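Alpha-L-rhamnosidase (Aspergillus terreus, PDB 6GSZ) probably hydrolyses terminal non-reducing alpha-L-rhamnose residues from alpha-L-rhamnosides. Local coordinates at residues A[147-159]-A[171-185]. Numbering follows the deposited sequence.
Sequences ARLYITALGLYEA and MAPGWQSYQYRHEYN. With CA (calcium ion), chain B; NAG (2-acetamido-2-deoxy-beta-D-glucopyranose), chain C.
The ring of Y157 runs alongside A172 and ends on the amide of N185. Its CB starts from the strand with CG set between the backbone N and carbonyl carbon (chi1 70°), which turns the ring toward the facing sheet, over I151 and out to N185. Y157 CD1 passes the carbonyl oxygen of A172 at 3.4 Å, and CE1 and CZ both lie against A172 CB. I151 CG1 sits over the centre of one ring face. At the tip, Y157 OH donates to N185 OD1, 2.6 Å away and near the ring plane, with ring and amide turned 43° apart; Y187 OH is a second partner of this hydroxyl. I151 and N185 form an antiparallel hydrogen-bonded pair, the N185 N to I151 O bond being almost straight.

One residue on, T152 OG1 donates to E183 O at 2.7 Å, in the carbonyl plane, while P173 CG, beyond a cis peptide, closes on the same hydroxyl. With CG anti to the backbone N (chi1 -170°), the H182 ring points at strand 144-154 and H182 NE2 donates to A153 O at 2.8 Å; that oxygen lies in the imidazole plane, but the N-H comes in from above the carbonyl plane. Y178 CD1 covers one imidazole face. L156 CD1 meets M171 CE at 3.7 Å. Beyond, E158 OE1 binds calcium with S392. The contact joins two sheets inside the N-terminal domain's beta-sandwich: 182-188 pairs with 144-154, and Y157, from strand 156-161 of the other sheet, packs its ring between them.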
loop_
_atom_site.group_PDB
_atom_site.type_symbol
_atom_site.label_atom_id
_atom_site.label_comp_id
_atom_site.label_asym_id
_atom_site.label_seq_id
_atom_site.Cartn_x
_atom_site.Cartn_y
_atom_site.Cartn_z
ATOM N N ALA A 147 -13.957 -20.159 19.678
ATOM C CA ALA A 147 -14.192 -20.681 18.357
ATOM C C ALA A 147 -13.455 -19.824 17.334
ATOM O O ALA A 147 -13.303 -18.605 17.519
ATOM C CB ALA A 147 -15.679 -20.775 18.062
ATOM N N ARG A 148 -13.052 -20.492 16.248
ATOM C CA ARG A 148 -12.353 -19.847 15.148
ATOM C C ARG A 148 -12.987 -20.210 13.808
ATOM O O ARG A 148 -13.451 -21.318 13.625
ATOM C CB ARG A 148 -10.885 -20.287 15.088
ATOM C CG ARG A 148 -10.072 -19.961 16.334
ATOM C CD ARG A 148 -9.844 -18.469 16.513
ATOM N NE ARG A 148 -9.064 -18.176 17.689
ATOM C CZ ARG A 148 -9.559 -17.822 18.890
ATOM N NH1 ARG A 148 -10.858 -17.637 19.086
ATOM N NH2 ARG A 148 -8.703 -17.593 19.882
ATOM N N LEU A 149 -12.996 -19.235 12.889
ATOM C CA LEU A 149 -13.335 -19.490 11.486
ATOM C C LEU A 149 -12.093 -19.208 10.655
ATOM O O LEU A 149 -11.524 -18.098 10.767
ATOM C CB LEU A 149 -14.482 -18.607 11.005
ATOM C CG LEU A 149 -14.901 -18.869 9.562
ATOM C CD1 LEU A 149 -15.517 -20.262 9.397
ATOM C CD2 LEU A 149 -15.874 -17.812 9.096
ATOM N N TYR A 150 -11.688 -20.190 9.857
ATOM C CA TYR A 150 -10.598 -20.091 8.917
ATOM C C TYR A 150 -11.201 -20.149 7.522
ATOM O O TYR A 150 -12.017 -21.065 7.250
ATOM C CB TYR A 150 -9.647 -21.253 9.119
ATOM C CG TYR A 150 -9.117 -21.350 10.517
ATOM C CD1 TYR A 150 -8.077 -20.538 10.924
ATOM C CD2 TYR A 150 -9.608 -22.253 11.442
ATOM C CE1 TYR A 150 -7.544 -20.641 12.200
ATOM C CE2 TYR A 150 -9.064 -22.366 12.714
ATOM C CZ TYR A 150 -8.020 -21.547 13.103
ATOM O OH TYR A 150 -7.516 -21.716 14.380
ATOM N N ILE A 151 -10.953 -19.158 6.661
ATOM C CA ILE A 151 -11.767 -19.049 5.462
ATOM C C ILE A 151 -11.023 -18.330 4.355
ATOM O O ILE A 151 -10.287 -17.357 4.599
ATOM C CB ILE A 151 -13.090 -18.347 5.818
ATOM C CG1 ILE A 151 -14.008 -18.210 4.602
ATOM C CG2 ILE A 151 -12.867 -17.026 6.526
ATOM C CD1 ILE A 151 -15.462 -17.918 4.944
ATOM N N THR A 152 -11.251 -18.779 3.132
ATOM C CA THR A 152 -10.865 -18.061 1.954
ATOM C C THR A 152 -11.816 -18.405 0.818
ATOM O O THR A 152 -12.725 -19.210 0.964
ATOM C CB THR A 152 -9.411 -18.326 1.545
ATOM O OG1 THR A 152 -9.007 -17.329 0.607
ATOM C CG2 THR A 152 -9.169 -19.699 0.966
ATOM N N ALA A 153 -11.609 -17.760 -0.329
ATOM C CA ALA A 153 -12.433 -18.035 -1.494
ATOM C C ALA A 153 -11.577 -18.079 -2.743
ATOM O O ALA A 153 -10.499 -17.435 -2.815
ATOM C CB ALA A 153 -13.458 -16.938 -1.664
ATOM N N LEU A 154 -12.083 -18.810 -3.727
ATOM C CA LEU A 154 -11.634 -18.676 -5.096
ATOM C C LEU A 154 -12.518 -17.579 -5.694
ATOM O O LEU A 154 -13.589 -17.854 -6.279
ATOM C CB LEU A 154 -11.745 -20.013 -5.813
ATOM C CG LEU A 154 -10.637 -21.023 -5.550
ATOM C CD1 LEU A 154 -10.482 -21.359 -4.086
ATOM C CD2 LEU A 154 -10.890 -22.258 -6.415
ATOM N N GLY A 155 -12.151 -16.347 -5.423
ATOM C CA GLY A 155 -12.991 -15.183 -5.544
ATOM C C GLY A 155 -12.815 -14.311 -4.345
ATOM O O GLY A 155 -11.666 -14.095 -3.892
ATOM N N LEU A 156 -13.912 -13.751 -3.846
ATOM C CA LEU A 156 -13.956 -12.926 -2.630
ATOM C C LEU A 156 -15.124 -13.401 -1.788
ATOM O O LEU A 156 -16.121 -13.901 -2.374
ATOM C CB LEU A 156 -14.137 -11.462 -3.008
ATOM C CG LEU A 156 -13.011 -10.847 -3.856
ATOM C CD1 LEU A 156 -13.397 -9.434 -4.353
ATOM C CD2 LEU A 156 -11.658 -10.828 -3.126
ATOM N N TYR A 157 -15.086 -13.253 -0.479
ATOM C CA TYR A 157 -16.137 -13.781 0.369
ATOM C C TYR A 157 -16.624 -12.747 1.380
ATOM O O TYR A 157 -15.879 -11.868 1.844
ATOM C CB TYR A 157 -15.735 -15.080 1.089
ATOM C CG TYR A 157 -14.702 -14.810 2.138
ATOM C CD1 TYR A 157 -13.351 -14.802 1.836
ATOM C CD2 TYR A 157 -15.091 -14.487 3.448
ATOM C CE1 TYR A 157 -12.410 -14.474 2.803
ATOM C CE2 TYR A 157 -14.157 -14.126 4.407
ATOM C CZ TYR A 157 -12.823 -14.121 4.075
ATOM O OH TYR A 157 -11.937 -13.698 5.037
ATOM N N GLU A 158 -17.862 -12.938 1.830
ATOM C CA GLU A 158 -18.430 -12.286 2.994
ATOM C C GLU A 158 -19.178 -13.355 3.779
ATOM O O GLU A 158 -20.141 -13.934 3.245
ATOM C CB GLU A 158 -19.399 -11.175 2.621
ATOM C CG GLU A 158 -20.013 -10.463 3.788
ATOM C CD GLU A 158 -20.745 -9.176 3.395
ATOM O OE1 GLU A 158 -20.911 -8.912 2.176
ATOM O OE2 GLU A 158 -21.112 -8.425 4.293
ATOM N N ALA A 159 -18.783 -13.629 5.014
ATOM C CA ALA A 159 -19.353 -14.662 5.858
ATOM C C ALA A 159 -20.223 -14.075 6.966
ATOM O O ALA A 159 -19.979 -12.987 7.482
ATOM C CB ALA A 159 -18.284 -15.529 6.477
ATOM N N MET A 171 -13.463 -6.951 0.561
ATOM C CA MET A 171 -12.658 -7.393 -0.588
ATOM C C MET A 171 -11.672 -8.506 -0.188
ATOM O O MET A 171 -10.514 -8.542 -0.612
ATOM C CB MET A 171 -11.958 -6.221 -1.274
ATOM C CG MET A 171 -12.936 -5.132 -1.726
ATOM S SD MET A 171 -14.172 -5.658 -2.881
ATOM C CE MET A 171 -13.203 -5.735 -4.377
ATOM N N ALA A 172 -12.150 -9.453 0.632
ATOM C CA ALA A 172 -11.339 -10.492 1.235
ATOM C C ALA A 172 -11.347 -11.737 0.371
ATOM O O ALA A 172 -12.422 -12.124 -0.125
ATOM C CB ALA A 172 -11.879 -10.807 2.609
ATOM N N PRO A 173 -10.225 -12.450 0.182
ATOM C CA PRO A 173 -8.929 -12.258 0.849
ATOM C C PRO A 173 -7.947 -11.319 0.170
ATOM O O PRO A 173 -6.805 -11.217 0.635
ATOM C CB PRO A 173 -8.382 -13.707 0.820
ATOM C CG PRO A 173 -8.831 -14.217 -0.536
ATOM C CD PRO A 173 -10.232 -13.678 -0.610
ATOM N N GLY A 174 -8.374 -10.588 -0.854
ATOM C CA GLY A 174 -7.481 -9.676 -1.549
ATOM C C GLY A 174 -6.860 -10.362 -2.761
ATOM O O GLY A 174 -7.290 -11.483 -3.136
ATOM N N TRP A 175 -5.906 -9.702 -3.399
ATOM C CA TRP A 175 -5.307 -10.154 -4.631
ATOM C C TRP A 175 -3.867 -10.633 -4.414
ATOM O O TRP A 175 -2.955 -9.800 -4.252
ATOM C CB TRP A 175 -5.364 -9.086 -5.723
ATOM C CG TRP A 175 -5.010 -9.610 -7.078
ATOM C CD1 TRP A 175 -4.793 -10.908 -7.440
ATOM C CD2 TRP A 175 -4.839 -8.830 -8.271
ATOM N NE1 TRP A 175 -4.535 -10.997 -8.786
ATOM C CE2 TRP A 175 -4.549 -9.737 -9.319
ATOM C CE3 TRP A 175 -4.923 -7.466 -8.553
ATOM C CZ2 TRP A 175 -4.370 -9.318 -10.629
ATOM C CZ3 TRP A 175 -4.714 -7.042 -9.844
ATOM C CH2 TRP A 175 -4.471 -7.966 -10.873
ATOM N N GLN A 176 -3.665 -11.952 -4.362
ATOM C CA GLN A 176 -2.340 -12.584 -4.343
ATOM C C GLN A 176 -2.078 -13.164 -5.742
ATOM O O GLN A 176 -3.021 -13.376 -6.520
ATOM C CB GLN A 176 -2.240 -13.665 -3.256
ATOM C CG GLN A 176 -2.450 -13.101 -1.844
ATOM C CD GLN A 176 -3.905 -13.047 -1.412
ATOM O OE1 GLN A 176 -4.634 -14.060 -1.524
ATOM N NE2 GLN A 176 -4.384 -11.922 -0.879
ATOM N N SER A 177 -0.841 -13.581 -5.979
ATOM C CA SER A 177 -0.471 -14.409 -7.107
ATOM C C SER A 177 -0.943 -15.813 -6.711
ATOM O O SER A 177 -0.165 -16.660 -6.301
ATOM C CB SER A 177 1.013 -14.351 -7.390
ATOM O OG SER A 177 1.390 -13.044 -7.817
ATOM N N TYR A 178 -2.255 -16.055 -6.939
ATOM C CA TYR A 178 -2.959 -17.164 -6.271
ATOM C C TYR A 178 -2.392 -18.534 -6.637
ATOM O O TYR A 178 -2.514 -19.458 -5.816
ATOM C CB TYR A 178 -4.435 -17.187 -6.653
ATOM C CG TYR A 178 -5.207 -15.950 -6.308
ATOM C CD1 TYR A 178 -5.444 -15.576 -4.993
ATOM C CD2 TYR A 178 -5.755 -15.154 -7.301
ATOM C CE1 TYR A 178 -6.253 -14.494 -4.683
ATOM C CE2 TYR A 178 -6.551 -14.062 -7.019
ATOM C CZ TYR A 178 -6.798 -13.707 -5.703
ATOM O OH TYR A 178 -7.617 -12.629 -5.446
ATOM N N GLN A 179 -1.816 -18.690 -7.833
ATOM C CA GLN A 179 -1.283 -20.025 -8.190
ATOM C C GLN A 179 -0.060 -20.407 -7.348
ATOM O O GLN A 179 0.346 -21.582 -7.367
ATOM C CB GLN A 179 -0.976 -20.161 -9.682
ATOM C CG GLN A 179 0.252 -19.441 -10.221
ATOM C CD GLN A 179 0.056 -18.000 -10.598
ATOM O OE1 GLN A 179 -0.583 -17.187 -9.873
ATOM N NE2 GLN A 179 0.622 -17.678 -11.760
ATOM N N TYR A 180 0.579 -19.410 -6.712
ATOM C CA TYR A 180 1.730 -19.608 -5.831
ATOM C C TYR A 180 1.357 -19.448 -4.356
ATOM O O TYR A 180 1.827 -20.220 -3.520
ATOM C CB TYR A 180 2.840 -18.625 -6.186
ATOM C CG TYR A 180 3.320 -18.738 -7.599
ATOM C CD1 TYR A 180 3.957 -19.892 -8.019
ATOM C CD2 TYR A 180 3.146 -17.710 -8.512
ATOM C CE1 TYR A 180 4.416 -20.016 -9.310
ATOM C CE2 TYR A 180 3.557 -17.855 -9.829
ATOM C CZ TYR A 180 4.231 -18.990 -10.211
ATOM O OH TYR A 180 4.656 -19.190 -11.488
ATOM N N ARG A 181 0.536 -18.455 -4.052
ATOM C CA ARG A 181 0.270 -18.057 -2.658
ATOM C C ARG A 181 -1.165 -17.552 -2.617
ATOM O O ARG A 181 -1.531 -16.712 -3.437
ATOM C CB ARG A 181 1.264 -16.983 -2.212
ATOM C CG ARG A 181 1.158 -16.586 -0.744
ATOM C CD ARG A 181 2.184 -15.543 -0.369
ATOM N NE ARG A 181 1.872 -14.263 -0.998
ATOM C CZ ARG A 181 1.062 -13.298 -0.514
ATOM N NH1 ARG A 181 0.663 -13.312 0.773
ATOM N NH2 ARG A 181 0.682 -12.319 -1.355
ATOM N N HIS A 182 -1.924 -18.096 -1.669
ATOM C CA HIS A 182 -3.345 -17.745 -1.593
ATOM C C HIS A 182 -3.678 -17.506 -0.123
ATOM O O HIS A 182 -3.562 -18.419 0.701
ATOM C CB HIS A 182 -4.178 -18.854 -2.212
ATOM C CG HIS A 182 -5.627 -18.582 -2.447
ATOM N ND1 HIS A 182 -6.267 -19.035 -3.585
ATOM C CD2 HIS A 182 -6.533 -17.911 -1.708
ATOM C CE1 HIS A 182 -7.524 -18.631 -3.525
ATOM N NE2 HIS A 182 -7.739 -17.990 -2.375
ATOM N N GLU A 183 -3.998 -16.245 0.210
ATOM C CA GLU A 183 -4.180 -15.917 1.634
ATOM C C GLU A 183 -5.515 -16.447 2.132
ATOM O O GLU A 183 -6.511 -16.525 1.357
ATOM C CB GLU A 183 -4.111 -14.416 1.943
ATOM C CG GLU A 183 -2.680 -13.893 1.908
ATOM C CD GLU A 183 -2.537 -12.404 2.095
ATOM O OE1 GLU A 183 -3.479 -11.754 2.597
ATOM O OE2 GLU A 183 -1.424 -11.876 1.799
ATOM N N TYR A 184 -5.543 -16.874 3.394
ATOM C CA TYR A 184 -6.777 -17.202 4.084
ATOM C C TYR A 184 -6.821 -16.400 5.379
ATOM O O TYR A 184 -5.763 -15.973 5.909
ATOM C CB TYR A 184 -6.947 -18.700 4.405
ATOM C CG TYR A 184 -6.018 -19.146 5.502
ATOM C CD1 TYR A 184 -4.712 -19.508 5.241
ATOM C CD2 TYR A 184 -6.480 -19.235 6.792
ATOM C CE1 TYR A 184 -3.852 -19.823 6.288
ATOM C CE2 TYR A 184 -5.636 -19.561 7.839
ATOM C CZ TYR A 184 -4.323 -19.874 7.581
ATOM O OH TYR A 184 -3.525 -20.201 8.647
ATOM N N ASN A 185 -8.004 -16.139 5.891
ATOM C CA ASN A 185 -8.238 -15.303 7.048
ATOM C C ASN A 185 -8.697 -16.101 8.256
ATOM O O ASN A 185 -9.334 -17.141 8.106
ATOM C CB ASN A 185 -9.164 -14.137 6.749
ATOM C CG ASN A 185 -8.696 -13.370 5.532
ATOM O OD1 ASN A 185 -9.427 -13.230 4.530
ATOM N ND2 ASN A 185 -7.453 -12.911 5.571
HETATM CA CA CA B . -21.528 -6.825 1.370
HETATM C C1 NAG C . 4.801 -20.282 -15.888
HETATM C C2 NAG C . 3.335 -20.544 -15.506
HETATM C C3 NAG C . 2.617 -21.272 -16.616
HETATM C C4 NAG C . 2.730 -20.539 -17.931
HETATM C C5 NAG C . 4.212 -20.296 -18.220
HETATM C C6 NAG C . 4.371 -19.422 -19.455
HETATM C C7 NAG C . 2.501 -20.877 -13.214
HETATM C C8 NAG C . 2.542 -21.797 -12.019
HETATM N N2 NAG C . 3.223 -21.295 -14.287
HETATM O O3 NAG C . 1.248 -21.405 -16.259
HETATM O O4 NAG C . 2.156 -21.390 -18.917
HETATM O O5 NAG C . 4.769 -19.561 -17.116
HETATM O O6 NAG C . 3.534 -18.224 -19.346
HETATM O O7 NAG C . 1.878 -19.805 -13.214
HETATM O O HOH W 1 -10.348 -12.624 -5.962
HETATM O O HOH W 2 -15.034 -9.654 0.535
HETATM O O HOH W 3 -23.335 -7.627 1.733
HETATM O O HOH W 4 -22.507 -4.852 1.726
#